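Long-range contacts in dehydroquinate synthase (Thermus thermophilus, PDB 1UJN), which probably converts 3-deoxy-D-arabino-heptulosonate 7-phosphate into 3-dehydroquinate, the second step of chorismate biosynthesis, using NAD and a divalent zinc or cobalt ion: residues A28-L33 against G81-A86; T87-G92 against A112-P117. All coordinates share one frame; numbering follows the deposited sequence.

Contact 1. Residues A28-L33 against G81-A86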
# COMPACT_ATOMS: atom_id res chain seq x y z
N ALA A 28 1.96 -4.76 -22.66
CA ALA A 28 3.36 -4.49 -22.99
C ALA A 28 4.34 -5.28 -22.13
O ALA A 28 5.55 -5.08 -22.21
CB ALA A 28 3.65 -3.00 -22.85
N GLY A 29 3.82 -6.17 -21.29
CA GLY A 29 4.68 -6.97 -20.44
C GLY A 29 3.96 -8.20 -19.94
O GLY A 29 2.85 -8.49 -20.40
N PRO A 30 4.55 -8.96 -19.00
CA PRO A 30 3.90 -10.16 -18.48
C PRO A 30 2.57 -9.82 -17.81
O PRO A 30 2.29 -8.66 -17.51
CB PRO A 30 4.94 -10.73 -17.51
CG PRO A 30 6.26 -10.09 -17.82
CD PRO A 30 5.86 -8.74 -18.37
N ALA A 31 1.74 -10.84 -17.59
CA ALA A 31 0.43 -10.62 -16.98
C ALA A 31 -0.16 -11.86 -16.32
O ALA A 31 0.27 -12.99 -16.58
CB ALA A 31 -0.53 -10.09 -18.04
N ALA A 32 -1.15 -11.63 -15.47
CA ALA A 32 -1.85 -12.70 -14.77
C ALA A 32 -3.29 -12.22 -14.65
O ALA A 32 -3.54 -11.01 -14.65
CB ALA A 32 -1.23 -12.93 -13.40
N LEU A 33 -4.23 -13.15 -14.56
CA LEU A 33 -5.63 -12.76 -14.47
C LEU A 33 -6.31 -13.48 -13.30
O LEU A 33 -6.24 -14.70 -13.18
CB LEU A 33 -6.35 -13.07 -15.79
CG LEU A 33 -7.80 -12.60 -15.98
CD1 LEU A 33 -8.11 -12.50 -17.48
CD2 LEU A 33 -8.76 -13.56 -15.29
N GLY A 81 6.83 -16.05 -10.82
CA GLY A 81 7.94 -15.15 -11.07
C GLY A 81 7.56 -13.87 -11.79
O GLY A 81 8.39 -13.29 -12.48
N LEU A 82 6.32 -13.43 -11.64
CA LEU A 82 5.88 -12.21 -12.30
C LEU A 82 6.67 -11.01 -11.81
O LEU A 82 6.76 -10.76 -10.60
CB LEU A 82 4.38 -11.97 -12.09
CG LEU A 82 3.47 -12.83 -12.97
CD1 LEU A 82 2.02 -12.56 -12.62
CD2 LEU A 82 3.72 -12.51 -14.44
N PRO A 83 7.27 -10.24 -12.73
CA PRO A 83 8.07 -9.05 -12.42
C PRO A 83 7.26 -7.78 -12.18
O PRO A 83 6.04 -7.76 -12.33
CB PRO A 83 9.00 -8.94 -13.63
CG PRO A 83 8.12 -9.39 -14.74
CD PRO A 83 7.39 -10.59 -14.16
N ARG A 84 7.97 -6.72 -11.81
CA ARG A 84 7.36 -5.42 -11.48
C ARG A 84 6.64 -4.76 -12.68
O ARG A 84 5.79 -3.89 -12.52
CB ARG A 84 8.47 -4.49 -10.97
CG ARG A 84 7.94 -3.43 -10.01
CD ARG A 84 9.06 -2.57 -9.42
NE ARG A 84 8.62 -1.18 -9.26
CZ ARG A 84 9.31 -0.41 -8.40
NH1 ARG A 84 10.35 -0.91 -7.74
NH2 ARG A 84 8.95 0.86 -8.22
N ASN A 85 6.96 -5.16 -13.90
CA ASN A 85 6.29 -4.56 -15.06
C ASN A 85 5.10 -5.40 -15.49
O ASN A 85 4.54 -5.21 -16.57
CB ASN A 85 7.27 -4.36 -16.22
CG ASN A 85 7.75 -5.67 -16.82
OD1 ASN A 85 8.07 -6.61 -16.10
ND2 ASN A 85 7.83 -5.73 -18.14
N ALA A 86 4.70 -6.34 -14.64
CA ALA A 86 3.56 -7.19 -14.94
C ALA A 86 2.25 -6.43 -14.71
O ALA A 86 2.21 -5.42 -14.00
CB ALA A 86 3.59 -8.45 -14.06
O HOH W 1 7.01 -3.88 -20.17
O HOH W 2 2.36 -6.10 -18.28
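L82 reaches A32 and P30 through its two methyls: chi1 (-78°) sets CG beside the backbone N, and chi2 (177°) turns CD1 anti to CA, toward A32, while the other methyl, CD2, comes to P30. CD1 presses on A32 CB at 3.4 Å, a snug, slightly compressed methyl-methyl touch. CD2 rests 3.8 Å from P30 CB. The P30 ring is then flanked by further side chains of G81-A86. Its CG meets P83 CG at 3.7 Å, the two rings crossing obliquely. Its CD lies 3.6 Å from N85 ND2; the N85 side chain crosses that of P30 at about a right angle, its amide end at the ring's CD. N85 gets there with CG between its backbone N and carbonyl carbon (chi1 67°).

No hydrogen bond joins the segments directly; two waters do the polar work. One accepts from N85 ND2 at 2.9 Å and donates to A28 O. The other donates both to P30 O at 2.7 Å and to N85 O at 2.9 Å. P30 O also takes a CA-H...O contact from A86 CA at 3.2 Å, and it receives the backbone N-H of T87, where strand 87-92 starts. The type I turn from P83 to A86 presents N85 at this edge, while the Schellman motif at G81 ends helix 67-80 just before. A32 and L82 both touch L77 of that helix, and L82 O is bonded to Y107 OH.

The chemistry therefore changes along the interface: methyls packed on methyls at the buried A32 end, water bridges at the N85 end. The loop leading into strand 87-92 is held to strand 31-36 and the loop just before it by apolar packing and solvent, with direct backbone pairing starting only at T87.

Contact 2. Residues T87-G92 against A112-P117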
# COMPACT_ATOMS: atom_id res chain seq x y z
N THR A 87 1.18 -6.93 -15.32
CA THR A 87 -0.14 -6.34 -15.17
C THR A 87 -1.08 -7.40 -14.65
O THR A 87 -1.09 -8.53 -15.13
CB THR A 87 -0.70 -5.84 -16.52
OG1 THR A 87 0.17 -4.84 -17.07
CG2 THR A 87 -2.10 -5.25 -16.34
N LEU A 88 -1.87 -7.04 -13.64
CA LEU A 88 -2.85 -7.97 -13.08
C LEU A 88 -4.22 -7.60 -13.63
O LEU A 88 -4.66 -6.47 -13.48
CB LEU A 88 -2.88 -7.86 -11.55
CG LEU A 88 -3.88 -8.78 -10.83
CD1 LEU A 88 -3.44 -10.24 -11.01
CD2 LEU A 88 -3.94 -8.45 -9.36
N LEU A 89 -4.89 -8.55 -14.28
CA LEU A 89 -6.22 -8.30 -14.81
C LEU A 89 -7.21 -8.87 -13.80
O LEU A 89 -7.04 -9.99 -13.31
CB LEU A 89 -6.39 -8.97 -16.18
CG LEU A 89 -5.60 -8.34 -17.33
CD1 LEU A 89 -4.11 -8.66 -17.20
CD2 LEU A 89 -6.12 -8.89 -18.66
N VAL A 90 -8.24 -8.10 -13.47
CA VAL A 90 -9.21 -8.56 -12.49
C VAL A 90 -10.61 -8.58 -13.06
O VAL A 90 -11.16 -7.53 -13.44
CB VAL A 90 -9.17 -7.67 -11.22
CG1 VAL A 90 -10.01 -8.29 -10.12
CG2 VAL A 90 -7.72 -7.50 -10.75
N VAL A 91 -11.20 -9.77 -13.10
CA VAL A 91 -12.53 -9.95 -13.67
C VAL A 91 -13.51 -10.43 -12.60
O VAL A 91 -13.39 -11.54 -12.09
CB VAL A 91 -12.49 -10.98 -14.82
CG1 VAL A 91 -13.85 -11.04 -15.52
CG2 VAL A 91 -11.38 -10.62 -15.81
N GLY A 92 -14.48 -9.58 -12.27
CA GLY A 92 -15.46 -9.95 -11.26
C GLY A 92 -16.17 -8.72 -10.71
O GLY A 92 -16.11 -7.64 -11.30
N ALA A 112 0.68 -2.55 -12.10
CA ALA A 112 -0.53 -2.07 -12.75
C ALA A 112 -1.62 -3.13 -12.76
O ALA A 112 -1.34 -4.33 -12.71
CB ALA A 112 -0.20 -1.67 -14.19
N TYR A 113 -2.87 -2.69 -12.78
CA TYR A 113 -3.97 -3.64 -12.88
C TYR A 113 -5.07 -3.07 -13.75
O TYR A 113 -5.23 -1.84 -13.85
CB TYR A 113 -4.51 -4.07 -11.50
CG TYR A 113 -5.38 -3.08 -10.77
CD1 TYR A 113 -4.83 -2.02 -10.06
CD2 TYR A 113 -6.76 -3.26 -10.72
CE1 TYR A 113 -5.63 -1.16 -9.31
CE2 TYR A 113 -7.57 -2.40 -9.97
CZ TYR A 113 -7.00 -1.37 -9.27
OH TYR A 113 -7.80 -0.55 -8.49
N LEU A 114 -5.78 -3.97 -14.42
CA LEU A 114 -6.89 -3.60 -15.29
C LEU A 114 -8.13 -4.23 -14.67
O LEU A 114 -8.11 -5.38 -14.25
CB LEU A 114 -6.69 -4.17 -16.69
CG LEU A 114 -5.52 -3.58 -17.50
CD1 LEU A 114 -5.38 -4.35 -18.81
CD2 LEU A 114 -5.77 -2.11 -17.75
N ALA A 115 -9.21 -3.46 -14.62
CA ALA A 115 -10.45 -3.95 -14.04
C ALA A 115 -11.50 -4.26 -15.10
O ALA A 115 -11.70 -3.49 -16.03
CB ALA A 115 -11.00 -2.92 -13.07
N PHE A 116 -12.15 -5.41 -14.95
CA PHE A 116 -13.22 -5.83 -15.85
C PHE A 116 -14.41 -6.14 -14.95
O PHE A 116 -14.67 -7.30 -14.61
CB PHE A 116 -12.81 -7.06 -16.64
CG PHE A 116 -11.65 -6.82 -17.56
CD1 PHE A 116 -10.34 -6.88 -17.08
CD2 PHE A 116 -11.85 -6.51 -18.90
CE1 PHE A 116 -9.26 -6.63 -17.92
CE2 PHE A 116 -10.78 -6.26 -19.75
CZ PHE A 116 -9.48 -6.32 -19.26
N PRO A 117 -15.14 -5.10 -14.53
CA PRO A 117 -16.30 -5.29 -13.65
C PRO A 117 -17.40 -6.12 -14.29
O PRO A 117 -17.70 -5.97 -15.47
CB PRO A 117 -16.72 -3.85 -13.32
CG PRO A 117 -16.33 -3.10 -14.56
CD PRO A 117 -14.98 -3.69 -14.91
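F116 packs on V90, V91 and L89 of the neighbouring strand. Its CB sits 3.6 Å from V90 O and also touches V91 CG2. CG, anti to the carbonyl carbon (chi1 -64°), starts the ring beside V91 CG2. The ring passes at a slant by V91, with CD1 also near CG2; V90 O meets the ring at its edge, in plane, 3.8 Å from CD1. Further out, CE1 lies 3.9 Å from L89 CD2, the two side chains running side by side in the same direction. F116 also reaches V46 of helix 40-50, which covers this face. An alanine here would probably open a gap beside L89 CD2, V91 CG2 and V46 where the ring had packed, while CB would keep its place near V90 O.

The backbones run parallel with five hydrogen bonds, L88, V90 and G92 donating to A112, L114 and F116, and L114 and F116 donating back to L88 and V90. The bond from V90 N to L114 O is 2.8 Å, whereas G92 N to F116 O stretches to 3.3 Å. Strand 87-92 ends close to T118, which probably binds NAD and directly follows P117. The strands form a beta-alpha-beta crossover through helix 94-106, as in Rossmann-like domains.

Overall arrangement
From the N terminus, the chain makes a two-stranded hairpin, 2-6 and 12-17, then enters A28-L33 and strand 31-36. It passes through helix 40-50, strand 55-58 and helix 67-80 before G81-A86 returns to close contact 1. Contact 2 opens on the very next residue, T87, and closes after helix 94-106 when strand 112-117 arrives. The two loops follow in series, neither enclosing nor crossing the other. They meet through strand 87-92, which pairs with strand 31-36 on one edge and strand 112-117 on the other. Contact 1 thus sits at the outer, entry end of that interior strand, and contact 2 runs along it into the buried sheet.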